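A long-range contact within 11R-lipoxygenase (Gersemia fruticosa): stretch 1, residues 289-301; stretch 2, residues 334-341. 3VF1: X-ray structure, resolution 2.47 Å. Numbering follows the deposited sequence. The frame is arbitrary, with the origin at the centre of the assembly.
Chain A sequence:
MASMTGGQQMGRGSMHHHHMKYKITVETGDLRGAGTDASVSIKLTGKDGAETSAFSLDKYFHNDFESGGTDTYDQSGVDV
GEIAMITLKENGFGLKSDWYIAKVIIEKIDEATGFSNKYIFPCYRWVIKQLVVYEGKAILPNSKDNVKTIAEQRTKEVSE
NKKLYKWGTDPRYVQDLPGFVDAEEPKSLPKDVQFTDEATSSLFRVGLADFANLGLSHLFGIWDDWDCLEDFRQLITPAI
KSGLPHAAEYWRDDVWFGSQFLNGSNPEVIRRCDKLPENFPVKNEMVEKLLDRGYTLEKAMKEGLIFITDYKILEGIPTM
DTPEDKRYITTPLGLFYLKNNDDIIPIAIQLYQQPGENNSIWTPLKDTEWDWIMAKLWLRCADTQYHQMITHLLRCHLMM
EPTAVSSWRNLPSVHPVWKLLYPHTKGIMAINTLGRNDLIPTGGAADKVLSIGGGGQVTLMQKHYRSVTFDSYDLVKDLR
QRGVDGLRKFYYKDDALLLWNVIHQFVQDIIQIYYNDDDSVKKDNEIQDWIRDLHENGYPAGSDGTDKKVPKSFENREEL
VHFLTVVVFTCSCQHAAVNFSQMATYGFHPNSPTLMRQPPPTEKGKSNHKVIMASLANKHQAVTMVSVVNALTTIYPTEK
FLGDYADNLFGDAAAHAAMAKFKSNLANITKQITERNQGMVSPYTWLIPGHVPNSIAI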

# COMPACT_ATOMS: atom_id res chain seq x y z
N LYS A 289 -18.12 37.30 -6.24
CA LYS A 289 -18.83 37.41 -4.96
C LYS A 289 -18.57 36.20 -4.06
O LYS A 289 -18.95 36.20 -2.89
N LEU A 290 -17.92 35.18 -4.60
CA LEU A 290 -17.51 34.03 -3.81
C LEU A 290 -16.19 34.31 -3.10
O LEU A 290 -15.88 33.70 -2.07
N LEU A 291 -15.42 35.24 -3.65
CA LEU A 291 -14.12 35.59 -3.08
C LEU A 291 -14.29 36.57 -1.93
O LEU A 291 -15.41 36.93 -1.56
N ASP A 292 -13.17 37.00 -1.35
CA ASP A 292 -13.20 38.02 -0.31
C ASP A 292 -13.58 39.36 -0.91
O ASP A 292 -13.30 39.63 -2.08
N ARG A 293 -14.22 40.20 -0.10
CA ARG A 293 -14.50 41.57 -0.51
C ARG A 293 -13.18 42.27 -0.84
O ARG A 293 -12.24 42.23 -0.05
N GLY A 294 -13.13 42.90 -2.01
CA GLY A 294 -11.94 43.62 -2.43
C GLY A 294 -10.99 42.76 -3.24
O GLY A 294 -9.91 43.22 -3.62
N TYR A 295 -11.39 41.52 -3.52
CA TYR A 295 -10.56 40.61 -4.30
C TYR A 295 -11.17 40.28 -5.65
O TYR A 295 -12.37 40.05 -5.77
N THR A 296 -10.32 40.26 -6.68
CA THR A 296 -10.70 39.77 -7.99
C THR A 296 -10.01 38.43 -8.20
O THR A 296 -9.06 38.10 -7.50
N LEU A 297 -10.49 37.66 -9.17
CA LEU A 297 -9.89 36.37 -9.49
C LEU A 297 -8.39 36.54 -9.72
O LEU A 297 -7.59 35.72 -9.29
N GLU A 298 -8.03 37.63 -10.40
CA GLU A 298 -6.63 37.89 -10.75
C GLU A 298 -5.80 38.13 -9.50
O GLU A 298 -4.70 37.59 -9.36
N LYS A 299 -6.32 38.94 -8.58
CA LYS A 299 -5.62 39.25 -7.34
C LYS A 299 -5.47 38.00 -6.48
O LYS A 299 -4.43 37.79 -5.86
N ALA A 300 -6.51 37.18 -6.45
CA ALA A 300 -6.49 35.95 -5.66
C ALA A 300 -5.36 35.03 -6.12
O ALA A 300 -4.69 34.42 -5.30
N MET A 301 -5.15 34.95 -7.43
CA MET A 301 -4.11 34.08 -7.98
C MET A 301 -2.72 34.61 -7.64
O MET A 301 -1.83 33.84 -7.27
N GLY A 334 -11.61 21.61 -11.75
CA GLY A 334 -12.23 22.26 -10.61
C GLY A 334 -11.34 23.37 -10.09
O GLY A 334 -10.12 23.21 -10.02
N LEU A 335 -11.94 24.49 -9.74
CA LEU A 335 -11.19 25.61 -9.19
C LEU A 335 -11.62 25.85 -7.75
O LEU A 335 -12.81 25.83 -7.45
N PHE A 336 -10.65 26.07 -6.87
CA PHE A 336 -10.93 26.23 -5.45
C PHE A 336 -10.34 27.53 -4.93
O PHE A 336 -9.39 28.08 -5.49
N TYR A 337 -10.91 28.02 -3.83
CA TYR A 337 -10.47 29.26 -3.21
C TYR A 337 -10.08 29.00 -1.76
O TYR A 337 -10.78 28.30 -1.04
N LEU A 338 -8.95 29.56 -1.34
CA LEU A 338 -8.51 29.44 0.04
C LEU A 338 -9.11 30.55 0.88
O LEU A 338 -8.67 31.69 0.83
N LYS A 339 -10.14 30.21 1.65
CA LYS A 339 -10.85 31.20 2.46
C LYS A 339 -9.95 31.76 3.56
O LYS A 339 -8.88 31.23 3.84
N ASN A 340 -10.40 32.85 4.17
CA ASN A 340 -9.63 33.54 5.19
C ASN A 340 -9.42 32.67 6.43
O ASN A 340 -8.46 32.86 7.17
N ASN A 341 -10.33 31.72 6.64
CA ASN A 341 -10.25 30.84 7.80
C ASN A 341 -9.61 29.49 7.47
O ASN A 341 -9.71 28.54 8.24

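The contact is small, burying 300 Å² summed over both sides, and Tyr337 dominates it: 117 Å² of this residue is covered by the other stretch, more than of any other. Its CA-to-CB bond points toward stretch 1, and chi1 of -176° (t) with chi2 of 70° carries the ring outward from the strand into the loop and the start of the helix. The backbones stay well apart, with the CA atoms of Leu291 and Tyr337 7.3 Å from each other, so side chains must fill the gap.

The polar evidence centres on the phenol. Tyr337 OH donates to Asp292 OD2 at 2.3 Å, a very short hydrogen bond even for a phenol and a carboxylate. The CA-to-CB bond of Asp292 points sideways, but chi1 of -73° (m) and chi2 of -84° bring its end nearer the strand. The same hydroxyl oxygen lies over one face of the Tyr295 ring, with Tyr337 OH 4.2 Å from Tyr295 CD2. Tyr295 is held close to Asp292 by a type II turn, closed by Tyr295 N donating to Asp292 O at 3.0 Å.

A CH-pi contact covers one face of the Tyr337 ring. Leu291, in the m,t rotamer, places CD2 3.9 Å from the centroid of the Tyr337 ring and 23° off its normal; the closest atoms are Leu291 CD2 and Tyr337 CD1, at 3.5 Å.

Purely apolar packing completes the contact. Ala300, its CB directed toward the strand, meets the ring edge, with Ala300 CB 3.8 Å from Tyr337 CE1. Farther along, Leu297 (t,p) and Leu335 (t,p) touch more loosely, Leu297 CD1 lying 4.3 Å from Leu335 CD2. Leu335 points toward stretch 1, whereas Leu297 starts sideways and approaches through its end.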

# COMPACT_ATOMS: atom_id res chain seq x y z
CB LYS A 289 -20.33 37.60 -5.19
CG LYS A 289 -20.72 39.05 -5.48
CD LYS A 289 -22.21 39.19 -5.81
CE LYS A 289 -23.10 39.01 -4.59
NZ LYS A 289 -23.07 40.19 -3.68
CB LEU A 290 -17.36 32.79 -4.70
CG LEU A 290 -18.61 32.36 -5.47
CD1 LEU A 290 -18.28 31.23 -6.43
CD2 LEU A 290 -19.71 31.95 -4.50
CB LEU A 291 -13.23 36.22 -4.15
CG LEU A 291 -13.21 35.52 -5.51
CD1 LEU A 291 -12.23 36.22 -6.45
CD2 LEU A 291 -12.86 34.05 -5.37
CB ASP A 292 -11.83 38.13 0.36
CG ASP A 292 -11.52 36.96 1.27
OD1 ASP A 292 -11.95 37.00 2.44
OD2 ASP A 292 -10.85 36.01 0.83
CB ARG A 293 -15.22 42.33 0.60
CG ARG A 293 -16.69 41.96 0.75
CD ARG A 293 -17.33 42.74 1.88
NE ARG A 293 -18.79 42.62 1.88
CZ ARG A 293 -19.47 41.64 2.47
NH1 ARG A 293 -18.84 40.67 3.13
NH2 ARG A 293 -20.79 41.63 2.41
CB TYR A 295 -10.31 39.31 -3.53
CG TYR A 295 -9.14 39.38 -2.58
CD1 TYR A 295 -9.21 40.13 -1.42
CD2 TYR A 295 -7.97 38.68 -2.85
CE1 TYR A 295 -8.14 40.19 -0.55
CE2 TYR A 295 -6.90 38.74 -1.98
CZ TYR A 295 -6.98 39.49 -0.83
OH TYR A 295 -5.92 39.55 0.03
CB THR A 296 -10.28 40.74 -9.10
OG1 THR A 296 -8.86 40.95 -9.05
CG2 THR A 296 -10.99 42.08 -8.95
CB LEU A 297 -10.55 35.76 -10.72
CG LEU A 297 -10.03 34.39 -11.14
CD1 LEU A 297 -10.12 33.41 -9.98
CD2 LEU A 297 -10.81 33.88 -12.34
CB GLU A 298 -6.53 39.10 -11.68
CG GLU A 298 -7.10 38.87 -13.08
CD GLU A 298 -8.63 38.88 -13.11
OE1 GLU A 298 -9.25 39.22 -12.08
OE2 GLU A 298 -9.20 38.54 -14.16
CB LYS A 299 -6.37 40.33 -6.56
CG LYS A 299 -5.69 40.76 -5.27
CD LYS A 299 -6.46 41.86 -4.57
CE LYS A 299 -5.82 42.24 -3.25
NZ LYS A 299 -6.57 43.31 -2.53
CB ALA A 300 -7.83 35.24 -5.77
CB MET A 301 -4.27 33.93 -9.49
CG MET A 301 -5.36 32.96 -9.89
SD MET A 301 -5.30 32.49 -11.63
CE MET A 301 -5.76 34.04 -12.41
CB LEU A 335 -11.42 26.87 -10.03
CG LEU A 335 -10.35 27.96 -9.89
CD1 LEU A 335 -9.02 27.48 -10.47
CD2 LEU A 335 -10.80 29.24 -10.56
CB PHE A 336 -10.38 25.05 -4.66
CG PHE A 336 -10.96 23.72 -5.06
CD1 PHE A 336 -10.59 23.12 -6.26
CD2 PHE A 336 -11.87 23.07 -4.25
CE1 PHE A 336 -11.13 21.90 -6.63
CE2 PHE A 336 -12.41 21.85 -4.61
CZ PHE A 336 -12.03 21.27 -5.81
CB TYR A 337 -11.59 30.30 -3.26
CG TYR A 337 -11.21 31.66 -2.74
CD1 TYR A 337 -10.33 32.48 -3.44
CD2 TYR A 337 -11.74 32.14 -1.55
CE1 TYR A 337 -9.99 33.73 -2.97
CE2 TYR A 337 -11.41 33.40 -1.07
CZ TYR A 337 -10.53 34.18 -1.79
OH TYR A 337 -10.19 35.43 -1.32
CB LEU A 338 -6.98 29.49 0.12
CG LEU A 338 -6.38 29.45 1.53
CD1 LEU A 338 -6.71 28.14 2.23
CD2 LEU A 338 -4.88 29.67 1.47
CB LYS A 339 -12.10 30.57 3.08
CG LYS A 339 -13.15 30.17 2.05
CD LYS A 339 -14.28 29.38 2.68
CE LYS A 339 -15.04 30.20 3.71
NZ LYS A 339 -16.12 29.41 4.36
CB ASN A 340 -10.31 34.85 5.59
CG ASN A 340 -9.40 35.77 6.37
OD1 ASN A 340 -8.19 35.60 6.38
ND2 ASN A 340 -9.99 36.76 7.03
CB ASN A 341 -11.65 30.61 8.39
CG ASN A 341 -12.53 29.76 7.50
OD1 ASN A 341 -12.22 29.54 6.33
ND2 ASN A 341 -13.64 29.28 8.06